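Local coordinates for protein probable benzoylformate decarboxylase (Rhodococcus jostii, PDB 7ORX) that binds thiamine diphosphate and a sodium ion and belongs to the family of thiamine diphosphate-dependent enzymes, at residues P94-A99 with H147-P152; V126-E131 with N143-T148. All coordinates share one frame; numbering follows the deposited sequence.

Interaction 1. Residues P94-A99 with H147-P152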
# COMPACT_ATOMS: atom_id res chain seq x y z
N PRO C 94 -11.17 19.81 2.79
CA PRO C 94 -11.16 19.40 1.40
C PRO C 94 -10.02 19.99 0.57
O PRO C 94 -10.29 20.62 -0.40
CB PRO C 94 -12.52 19.90 0.88
CG PRO C 94 -12.85 21.07 1.75
CD PRO C 94 -12.26 20.75 3.10
N LEU C 95 -8.77 19.77 0.96
CA LEU C 95 -7.59 20.15 0.15
C LEU C 95 -7.51 19.24 -1.07
O LEU C 95 -7.56 17.99 -0.92
CB LEU C 95 -6.31 19.97 0.96
CG LEU C 95 -6.22 20.75 2.27
CD1 LEU C 95 -4.81 20.62 2.87
CD2 LEU C 95 -6.55 22.22 2.04
N VAL C 96 -7.28 19.82 -2.23
CA VAL C 96 -7.00 19.08 -3.48
C VAL C 96 -5.51 19.27 -3.77
O VAL C 96 -5.12 20.36 -4.17
CB VAL C 96 -7.87 19.66 -4.58
CG1 VAL C 96 -7.60 18.94 -5.88
CG2 VAL C 96 -9.33 19.62 -4.19
N VAL C 97 -4.69 18.28 -3.51
CA VAL C 97 -3.23 18.48 -3.62
C VAL C 97 -2.77 17.86 -4.94
O VAL C 97 -2.83 16.65 -5.04
CB VAL C 97 -2.54 17.78 -2.45
CG1 VAL C 97 -1.03 17.95 -2.48
CG2 VAL C 97 -3.13 18.22 -1.13
N THR C 98 -2.35 18.68 -5.91
CA THR C 98 -1.69 18.22 -7.15
C THR C 98 -0.16 18.28 -7.00
O THR C 98 0.36 19.24 -6.41
CB THR C 98 -2.16 19.05 -8.34
OG1 THR C 98 -1.57 20.34 -8.20
CG2 THR C 98 -3.66 19.20 -8.42
N ALA C 99 0.54 17.30 -7.54
CA ALA C 99 2.01 17.25 -7.54
C ALA C 99 2.48 17.10 -8.99
O ALA C 99 1.90 16.33 -9.73
CB ALA C 99 2.45 16.09 -6.69
N HIS C 147 -14.75 16.49 -6.33
CA HIS C 147 -16.07 16.03 -5.82
C HIS C 147 -15.86 15.18 -4.57
O HIS C 147 -16.67 15.27 -3.61
CB HIS C 147 -16.79 15.20 -6.87
CG HIS C 147 -17.30 15.99 -8.01
ND1 HIS C 147 -18.05 17.14 -7.83
CD2 HIS C 147 -17.20 15.77 -9.35
CE1 HIS C 147 -18.38 17.60 -9.02
NE2 HIS C 147 -17.88 16.77 -9.97
N THR C 148 -14.87 14.30 -4.66
CA THR C 148 -14.43 13.36 -3.60
C THR C 148 -14.02 14.19 -2.37
O THR C 148 -14.46 13.88 -1.29
CB THR C 148 -13.28 12.47 -4.06
OG1 THR C 148 -13.66 11.70 -5.20
CG2 THR C 148 -12.80 11.52 -2.98
N ALA C 149 -13.17 15.20 -2.52
CA ALA C 149 -12.74 16.04 -1.38
C ALA C 149 -13.95 16.63 -0.63
O ALA C 149 -13.86 16.67 0.61
CB ALA C 149 -11.80 17.10 -1.84
N LEU C 150 -15.06 16.97 -1.31
CA LEU C 150 -16.23 17.66 -0.71
C LEU C 150 -17.31 16.69 -0.29
O LEU C 150 -18.36 17.13 0.24
CB LEU C 150 -16.80 18.66 -1.71
CG LEU C 150 -15.86 19.81 -2.05
CD1 LEU C 150 -16.23 20.46 -3.36
CD2 LEU C 150 -15.85 20.84 -0.95
N LEU C 151 -17.07 15.41 -0.46
CA LEU C 151 -18.11 14.39 -0.18
C LEU C 151 -17.99 13.99 1.28
O LEU C 151 -16.90 13.62 1.71
CB LEU C 151 -17.88 13.19 -1.12
CG LEU C 151 -19.11 12.64 -1.81
CD1 LEU C 151 -20.10 13.73 -2.20
CD2 LEU C 151 -18.63 11.84 -3.01
N PRO C 152 -19.07 14.09 2.09
CA PRO C 152 -19.09 13.48 3.42
C PRO C 152 -18.43 12.11 3.34
O PRO C 152 -18.79 11.32 2.47
CB PRO C 152 -20.58 13.35 3.76
CG PRO C 152 -21.32 13.99 2.58
CD PRO C 152 -20.31 14.83 1.81
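P94 meets A149 and L150 where the last turn of helix 138-149 packs against the start of strand 95-101, a helix-on-sheet contact in the parallel alpha/beta fold of the N-terminal thiamine diphosphate-binding domain. P94 and A149 each send CB toward the other segment, and the two CB atoms lie side by side, 4.0 Å apart. The backbones come correspondingly close, with the CA atoms of P94 and A149 separated by 4.6 Å. No hydrogen bond links the segments; the contact is apolar, apart from the carbonyl of A149, whose O lies 3.5 Å from P94 CB.

L150, just past the end of the helix, meets the proline ring with its side chain. Its CG stands beside the backbone N and anti to the carbonyl carbon (chi1 -65°), and the side chain crosses that of P94 at about a right angle. The CD2 branch does the touching, beside the CB-CG bond at the ring's edge, with CD2 3.9 Å from P94 CB. V96, further into the strand, adds a looser contact, with one branch directed at the methyl group of A149.

Neighbouring elements pack around this buried contact. Helix 50-64 packs on P94 through S61, while V157 of strand 157-162, the strand that follows the helix and pairs with 95-101, touches both V96 and A149. The methyl group of A149 is thus shared by two strands and the proline: V96 CG2 sits 4.2 Å from A149 CB, and P94 CA lies 4.0 Å from the same CB atom.

Interaction 2. Residues V126-E131 with N143-T148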
# COMPACT_ATOMS: atom_id res chain seq x y z
N VAL C 126 -4.63 10.99 2.87
CA VAL C 126 -5.60 11.33 1.79
C VAL C 126 -6.70 10.27 1.68
O VAL C 126 -6.36 9.10 1.78
CB VAL C 126 -4.81 11.50 0.50
CG1 VAL C 126 -3.75 12.60 0.67
CG2 VAL C 126 -4.13 10.20 0.10
N LYS C 127 -7.96 10.70 1.52
CA LYS C 127 -9.12 9.83 1.23
C LYS C 127 -8.95 9.07 -0.08
O LYS C 127 -9.56 8.03 -0.27
CB LYS C 127 -10.37 10.60 0.84
CG LYS C 127 -11.06 11.34 1.93
CD LYS C 127 -12.18 12.16 1.37
CE LYS C 127 -13.28 11.26 0.84
NZ LYS C 127 -14.60 11.91 1.01
N TRP C 128 -8.30 9.71 -1.04
CA TRP C 128 -8.28 9.25 -2.44
C TRP C 128 -7.05 9.79 -3.14
O TRP C 128 -6.74 10.97 -2.92
CB TRP C 128 -9.55 9.71 -3.16
CG TRP C 128 -9.63 9.08 -4.52
CD1 TRP C 128 -9.82 7.75 -4.78
CD2 TRP C 128 -9.35 9.70 -5.78
NE1 TRP C 128 -9.66 7.51 -6.12
CE2 TRP C 128 -9.43 8.69 -6.76
CE3 TRP C 128 -9.06 11.00 -6.17
CZ2 TRP C 128 -9.29 8.96 -8.11
CZ3 TRP C 128 -8.89 11.27 -7.51
CH2 TRP C 128 -9.01 10.26 -8.47
N SER C 129 -6.39 8.99 -3.97
CA SER C 129 -5.19 9.45 -4.70
C SER C 129 -5.12 8.78 -6.07
O SER C 129 -5.52 7.65 -6.16
CB SER C 129 -3.95 9.20 -3.84
OG SER C 129 -3.31 7.97 -4.20
N SER C 130 -4.67 9.49 -7.09
CA SER C 130 -4.57 8.99 -8.48
C SER C 130 -3.29 9.49 -9.12
O SER C 130 -3.02 10.66 -8.94
CB SER C 130 -5.76 9.42 -9.28
OG SER C 130 -5.73 8.80 -10.57
N GLU C 131 -2.57 8.63 -9.84
CA GLU C 131 -1.72 9.08 -10.97
C GLU C 131 -2.49 8.72 -12.24
O GLU C 131 -2.44 7.56 -12.63
CB GLU C 131 -0.30 8.48 -10.89
CG GLU C 131 0.67 9.05 -11.95
CD GLU C 131 2.18 8.83 -11.75
OE1 GLU C 131 2.89 9.77 -11.24
OE2 GLU C 131 2.68 7.75 -12.17
N ASN C 143 -11.56 16.51 -11.75
CA ASN C 143 -13.01 16.63 -11.41
C ASN C 143 -13.34 15.66 -10.28
O ASN C 143 -13.95 16.10 -9.29
CB ASN C 143 -13.98 16.34 -12.56
CG ASN C 143 -15.37 16.81 -12.20
OD1 ASN C 143 -15.52 17.94 -11.77
ND2 ASN C 143 -16.37 15.97 -12.30
N GLN C 144 -12.96 14.40 -10.42
CA GLN C 144 -13.27 13.35 -9.41
C GLN C 144 -12.61 13.73 -8.06
O GLN C 144 -13.27 13.64 -7.00
CB GLN C 144 -12.77 12.00 -9.91
CG GLN C 144 -12.80 10.92 -8.86
CD GLN C 144 -12.60 9.53 -9.43
OE1 GLN C 144 -12.13 9.28 -10.55
NE2 GLN C 144 -12.97 8.56 -8.63
N ALA C 145 -11.34 14.13 -8.10
CA ALA C 145 -10.59 14.60 -6.92
C ALA C 145 -11.42 15.65 -6.18
O ALA C 145 -11.53 15.53 -4.93
CB ALA C 145 -9.25 15.17 -7.32
N ILE C 146 -11.98 16.63 -6.89
CA ILE C 146 -12.67 17.77 -6.21
C ILE C 146 -13.97 17.25 -5.60
O ILE C 146 -14.21 17.55 -4.45
CB ILE C 146 -12.91 18.94 -7.17
CG1 ILE C 146 -11.58 19.58 -7.56
CG2 ILE C 146 -13.87 19.96 -6.56
CD1 ILE C 146 -11.63 20.35 -8.84
N HIS C 147 -14.75 16.49 -6.33
CA HIS C 147 -16.07 16.03 -5.82
C HIS C 147 -15.86 15.18 -4.57
O HIS C 147 -16.67 15.27 -3.61
CB HIS C 147 -16.79 15.20 -6.87
CG HIS C 147 -17.30 15.99 -8.01
ND1 HIS C 147 -18.05 17.14 -7.83
CD2 HIS C 147 -17.20 15.77 -9.35
CE1 HIS C 147 -18.38 17.60 -9.02
NE2 HIS C 147 -17.88 16.77 -9.97
N THR C 148 -14.87 14.30 -4.66
CA THR C 148 -14.43 13.36 -3.60
C THR C 148 -14.02 14.19 -2.37
O THR C 148 -14.46 13.88 -1.29
CB THR C 148 -13.28 12.47 -4.06
OG1 THR C 148 -13.66 11.70 -5.20
CG2 THR C 148 -12.80 11.52 -2.98
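W128 lays its indole against Q144 and A145, while K127 reaches the last turn of the same helix alongside T148. Strand 128-130, at the edge of the sheet within this chain, and helix 138-149 run nearly antiparallel as the first two elements of a beta-alpha-beta unit completed by strand 157-162, which pairs with 128-130.

With CG anti to the backbone N (chi1 -172°), W128 turns its indole to the helix, where Q144 crosses it at about a right angle and lies over one face: Q144 CG makes a CH-pi contact 4.1 Å from the centroid of the six-membered ring. Beyond CG the glutamine chain is extended, and its amide lies 19° from parallel to the ring, with CD 3.6 Å from W128 CZ2 and NE2 displaced toward the rim. The amide oxygen OE1 has its polar partner in R140, one turn earlier in the helix. A145 CA approaches the ring obliquely, and its CB stands 3.9 Å from W128 CZ3.

T148 CG2 touches W128 CB at 3.7 Å and also packs on K127 CE. Its hydroxyl turns back to the helix, where OG1 donates to Q144 O (2.7 Å), a carbonyl that accepts from T148 N as well.

K127 slides past T148 in the opposite direction, its chain bent at chi3 (67°) and chi4. NZ donates to T148 O over 3.0 Å, and makes a second bond to A153 O. Because T148 O lies in the last turn of the helix and also receives L151 N, the ammonium group probably helps offset the partial negative charge that gathers at this C-terminal end.

Both contacts press helix 138-149 onto the same six-stranded parallel sheet, and they overlap in H147 and T148, with their centres about 6 Å apart. Interaction 1 joins the helix end to an inner strand, in the buried interior, and depends on aliphatic groups with no hydrogen bond between its segments. Interaction 2, partly buried, lies against the outer strand 128-130 and combines aromatic packing with a charged lysine bonded to a backbone carbonyl. Strand 157-162, between the two strands, meets A149 and A145 on the helix. Outside the chain, the second subunit packs on H147 and T148, shared by both contacts, and also on L151 and Q144; a third reaches Q144 and E131 of interaction 2 alone.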